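Local coordinates for 450aa long hypothetical fmu protein (Pyrococcus horikoshii, PDB 2YXL) that probably methylates cytosine at carbon 5 in RNA with S-adenosyl-L-methionine as methyl donor, and here holds the analogue sinefungin, at residues 266-271 with 287-292. Sequence-based numbering, arbitrary orientation.
Sequences LAAAPG and IYAFDV. With SFG (sinefungin), chain B.
Leu266 lies beside Phe290 and Ala267 beside Asp291, their CA atoms 5.1 and 5.4 Å apart, and Ala268 N donates to Phe290 O over 3.0 Å, tying the loop that follows strand 262-265 to the end of the parallel strand 286-290. Ala268 CB points at the flank of Ala289 CB, 3.7 Å away, while Leu266 CD1 approaches Phe290 CD1 obliquely. Asp291 supplies the second hydrogen bond between the segments and links it to the ligand. Its CG lies anti to the backbone N (chi1 -156°), which brings the carboxylate between the loop and the sinefungin ribose. Asp291 OD1 accepts sinefungin O3' at 2.8 Å and also Ala269 N at 3.2 Å, a bent bond (135° at H) from above the carboxylate plane; Asp291 OD2 takes sinefungin O2' at 2.8 Å and the amide of Asp293. An alanine here would probably cost both ribose hydroxyls and both amides their carboxylate partner, letting the sugar shift. At the amino-acid end of sinefungin, Ala267 O accepts the amino N and Gly271 N donates to a carboxylate O. This glycine-containing loop, with an acidic residue gripping the ribose diol after the next strand, forms the sinefungin pocket, as in the Rossmann-like S-adenosyl-L-methionine site of class I methyltransferases, its predicted role here.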
ATOM      1  N   LEU A 266       3.156  -6.897 -17.375  1.00 38.09           N
ATOM      2  CA  LEU A 266       3.378  -5.620 -18.061  1.00 38.44           C
ATOM      3  C   LEU A 266       3.781  -4.475 -17.127  1.00 38.53           C
ATOM      4  O   LEU A 266       4.471  -3.545 -17.545  1.00 38.51           O
ATOM      5  CB  LEU A 266       2.145  -5.255 -18.893  1.00 38.32           C
ATOM      6  CG  LEU A 266       2.329  -4.498 -20.210  1.00 38.88           C
ATOM      7  CD1 LEU A 266       3.409  -5.112 -21.108  1.00 38.99           C
ATOM      8  CD2 LEU A 266       1.003  -4.428 -20.945  1.00 38.73           C
ATOM      9  N   ALA A 267       3.348  -4.550 -15.871  1.00 38.76           N
ATOM     10  CA  ALA A 267       3.816  -3.654 -14.812  1.00 38.96           C
ATOM     11  C   ALA A 267       4.115  -4.522 -13.589  1.00 39.22           C
ATOM     12  O   ALA A 267       3.208  -4.899 -12.844  1.00 39.29           O
ATOM     13  CB  ALA A 267       2.771  -2.597 -14.498  1.00 38.81           C
ATOM     14  N   ALA A 268       5.397  -4.831 -13.397  1.00 39.49           N
ATOM     15  CA  ALA A 268       5.810  -5.981 -12.585  1.00 39.66           C
ATOM     16  C   ALA A 268       6.396  -5.691 -11.203  1.00 39.80           C
ATOM     17  O   ALA A 268       6.114  -6.421 -10.255  1.00 39.76           O
ATOM     18  CB  ALA A 268       6.765  -6.862 -13.385  1.00 39.64           C
ATOM     19  N   ALA A 269       7.219  -4.648 -11.100  1.00 39.98           N
ATOM     20  CA  ALA A 269       7.945  -4.349  -9.861  1.00 40.26           C
ATOM     21  C   ALA A 269       7.022  -3.852  -8.737  1.00 40.45           C
ATOM     22  O   ALA A 269       6.039  -3.161  -9.010  1.00 40.54           O
ATOM     23  CB  ALA A 269       9.057  -3.346 -10.132  1.00 40.16           C
ATOM     24  N   PRO A 270       7.338  -4.186  -7.465  1.00 40.64           N
ATOM     25  CA  PRO A 270       8.507  -4.907  -6.945  1.00 40.68           C
ATOM     26  C   PRO A 270       8.488  -6.420  -7.179  1.00 40.71           C
ATOM     27  O   PRO A 270       9.464  -7.097  -6.858  1.00 40.86           O
ATOM     28  CB  PRO A 270       8.450  -4.612  -5.444  1.00 40.72           C
ATOM     29  CG  PRO A 270       6.999  -4.483  -5.164  1.00 40.62           C
ATOM     30  CD  PRO A 270       6.425  -3.791  -6.373  1.00 40.69           C
ATOM     31  N   GLY A 271       7.384  -6.946  -7.702  1.00 40.68           N
ATOM     32  CA  GLY A 271       7.347  -8.337  -8.144  1.00 40.49           C
ATOM     33  C   GLY A 271       6.540  -9.321  -7.323  1.00 40.51           C
ATOM     34  O   GLY A 271       6.812 -10.523  -7.358  1.00 40.43           O
ATOM     35  N   ILE A 287       8.871 -15.551 -18.283  1.00 29.22           N
ATOM     36  CA  ILE A 287       8.135 -14.354 -17.876  1.00 28.82           C
ATOM     37  C   ILE A 287       8.906 -13.088 -18.246  1.00 28.62           C
ATOM     38  O   ILE A 287      10.032 -12.880 -17.790  1.00 28.53           O
ATOM     39  CB  ILE A 287       7.810 -14.338 -16.355  1.00 28.85           C
ATOM     40  CG1 ILE A 287       7.023 -15.588 -15.946  1.00 28.74           C
ATOM     41  CG2 ILE A 287       7.039 -13.064 -15.979  1.00 28.59           C
ATOM     42  CD1 ILE A 287       6.977 -15.832 -14.449  1.00 28.74           C
ATOM     43  N   TYR A 288       8.289 -12.254 -19.079  1.00 28.38           N
ATOM     44  CA  TYR A 288       8.827 -10.934 -19.387  1.00 28.19           C
ATOM     45  C   TYR A 288       8.246  -9.922 -18.404  1.00 28.07           C
ATOM     46  O   TYR A 288       7.028  -9.726 -18.348  1.00 28.00           O
ATOM     47  CB  TYR A 288       8.511 -10.532 -20.833  1.00 28.18           C
ATOM     48  CG  TYR A 288       9.232 -11.350 -21.889  1.00 28.18           C
ATOM     49  CD1 TYR A 288       8.565 -12.348 -22.600  1.00 28.16           C
ATOM     50  CD2 TYR A 288      10.579 -11.122 -22.179  1.00 28.15           C
ATOM     51  CE1 TYR A 288       9.222 -13.101 -23.572  1.00 28.21           C
ATOM     52  CE2 TYR A 288      11.245 -11.871 -23.151  1.00 28.10           C
ATOM     53  CZ  TYR A 288      10.558 -12.857 -23.841  1.00 28.13           C
ATOM     54  OH  TYR A 288      11.208 -13.601 -24.799  1.00 28.09           O
ATOM     55  N   ALA A 289       9.124  -9.288 -17.630  1.00 27.97           N
ATOM     56  CA  ALA A 289       8.714  -8.358 -16.579  1.00 27.88           C
ATOM     57  C   ALA A 289       9.132  -6.916 -16.876  1.00 27.87           C
ATOM     58  O   ALA A 289      10.315  -6.575 -16.814  1.00 27.80           O
ATOM     59  CB  ALA A 289       9.261  -8.814 -15.231  1.00 27.86           C
ATOM     60  N   PHE A 290       8.145  -6.080 -17.190  1.00 27.93           N
ATOM     61  CA  PHE A 290       8.376  -4.682 -17.546  1.00 28.03           C
ATOM     62  C   PHE A 290       8.115  -3.738 -16.378  1.00 28.18           C
ATOM     63  O   PHE A 290       7.131  -3.899 -15.653  1.00 28.18           O
ATOM     64  CB  PHE A 290       7.484  -4.276 -18.723  1.00 28.00           C
ATOM     65  CG  PHE A 290       7.826  -4.957 -20.017  1.00 28.01           C
ATOM     66  CD1 PHE A 290       7.255  -6.185 -20.348  1.00 27.97           C
ATOM     67  CD2 PHE A 290       8.709  -4.366 -20.916  1.00 28.00           C
ATOM     68  CE1 PHE A 290       7.567  -6.817 -21.548  1.00 27.97           C
ATOM     69  CE2 PHE A 290       9.026  -4.991 -22.120  1.00 27.95           C
ATOM     70  CZ  PHE A 290       8.453  -6.219 -22.436  1.00 27.90           C
ATOM     71  N   ASP A 291       9.001  -2.757 -16.207  1.00 28.38           N
ATOM     72  CA  ASP A 291       8.797  -1.658 -15.259  1.00 28.61           C
ATOM     73  C   ASP A 291       9.726  -0.478 -15.555  1.00 28.82           C
ATOM     74  O   ASP A 291      10.927  -0.662 -15.766  1.00 28.81           O
ATOM     75  CB  ASP A 291       8.977  -2.124 -13.811  1.00 28.54           C
ATOM     76  CG  ASP A 291       8.232  -1.247 -12.822  1.00 28.53           C
ATOM     77  OD1 ASP A 291       7.210  -1.714 -12.280  1.00 28.49           O
ATOM     78  OD2 ASP A 291       8.660  -0.093 -12.594  1.00 28.41           O
ATOM     79  N   VAL A 292       9.163   0.729 -15.557  1.00 29.08           N
ATOM     80  CA  VAL A 292       9.930   1.949 -15.847  1.00 29.44           C
ATOM     81  C   VAL A 292      10.858   2.360 -14.703  1.00 29.75           C
ATOM     82  O   VAL A 292      11.860   3.045 -14.926  1.00 29.78           O
ATOM     83  CB  VAL A 292       9.019   3.151 -16.230  1.00 29.38           C
ATOM     84  CG1 VAL A 292       8.461   2.977 -17.633  1.00 29.33           C
ATOM     85  CG2 VAL A 292       7.897   3.358 -15.209  1.00 29.22           C
TER
HETATM   86  N   SFG B5748       2.396  -5.843 -10.173  1.00 75.25           N
HETATM   87  CA  SFG B5748       3.300  -5.305  -9.140  1.00 75.30           C
HETATM   88  C   SFG B5748       3.408  -6.296  -7.963  1.00 75.22           C
HETATM   89  O   SFG B5748       4.430  -6.228  -7.248  1.00 75.22           O
HETATM   90  OXT SFG B5748       2.474  -7.112  -7.807  1.00 75.15           O
HETATM   91  CB  SFG B5748       2.811  -3.921  -8.672  1.00 75.33           C
HETATM   92  CG  SFG B5748       2.883  -2.890  -9.814  1.00 75.63           C
HETATM   93  CD  SFG B5748       2.488  -1.473  -9.369  1.00 76.08           C
HETATM   94  NE  SFG B5748       1.079  -1.486  -8.949  1.00 76.02           N
HETATM   95  C5' SFG B5748       2.618  -0.440 -10.511  1.00 77.17           C
HETATM   96  C4' SFG B5748       3.997  -0.432 -11.218  1.00 77.98           C
HETATM   97  O4' SFG B5748       3.750   0.029 -12.568  1.00 78.53           O
HETATM   98  C3' SFG B5748       5.008   0.564 -10.623  1.00 78.30           C
HETATM   99  O3' SFG B5748       6.177  -0.157 -10.209  1.00 77.81           O
HETATM  100  C2' SFG B5748       5.339   1.514 -11.783  1.00 78.74           C
HETATM  101  O2' SFG B5748       6.737   1.828 -11.818  1.00 78.56           O
HETATM  102  C1' SFG B5748       4.974   0.659 -12.991  1.00 79.37           C
HETATM  103  N9  SFG B5748       4.697   1.424 -14.241  1.00 79.66           N
HETATM  104  C8  SFG B5748       3.960   2.532 -14.352  1.00 79.80           C
HETATM  105  N7  SFG B5748       3.926   2.923 -15.627  1.00 79.87           N
HETATM  106  C5  SFG B5748       4.646   2.059 -16.335  1.00 79.96           C
HETATM  107  C6  SFG B5748       4.969   1.950 -17.686  1.00 79.83           C
HETATM  108  N6  SFG B5748       4.523   2.843 -18.567  1.00 79.71           N
HETATM  109  N1  SFG B5748       5.740   0.925 -18.091  1.00 79.73           N
HETATM  110  C2  SFG B5748       6.191   0.029 -17.222  1.00 79.81           C
HETATM  111  N3  SFG B5748       5.901   0.106 -15.929  1.00 79.86           N
HETATM  112  C4  SFG B5748       5.133   1.104 -15.457  1.00 79.86           C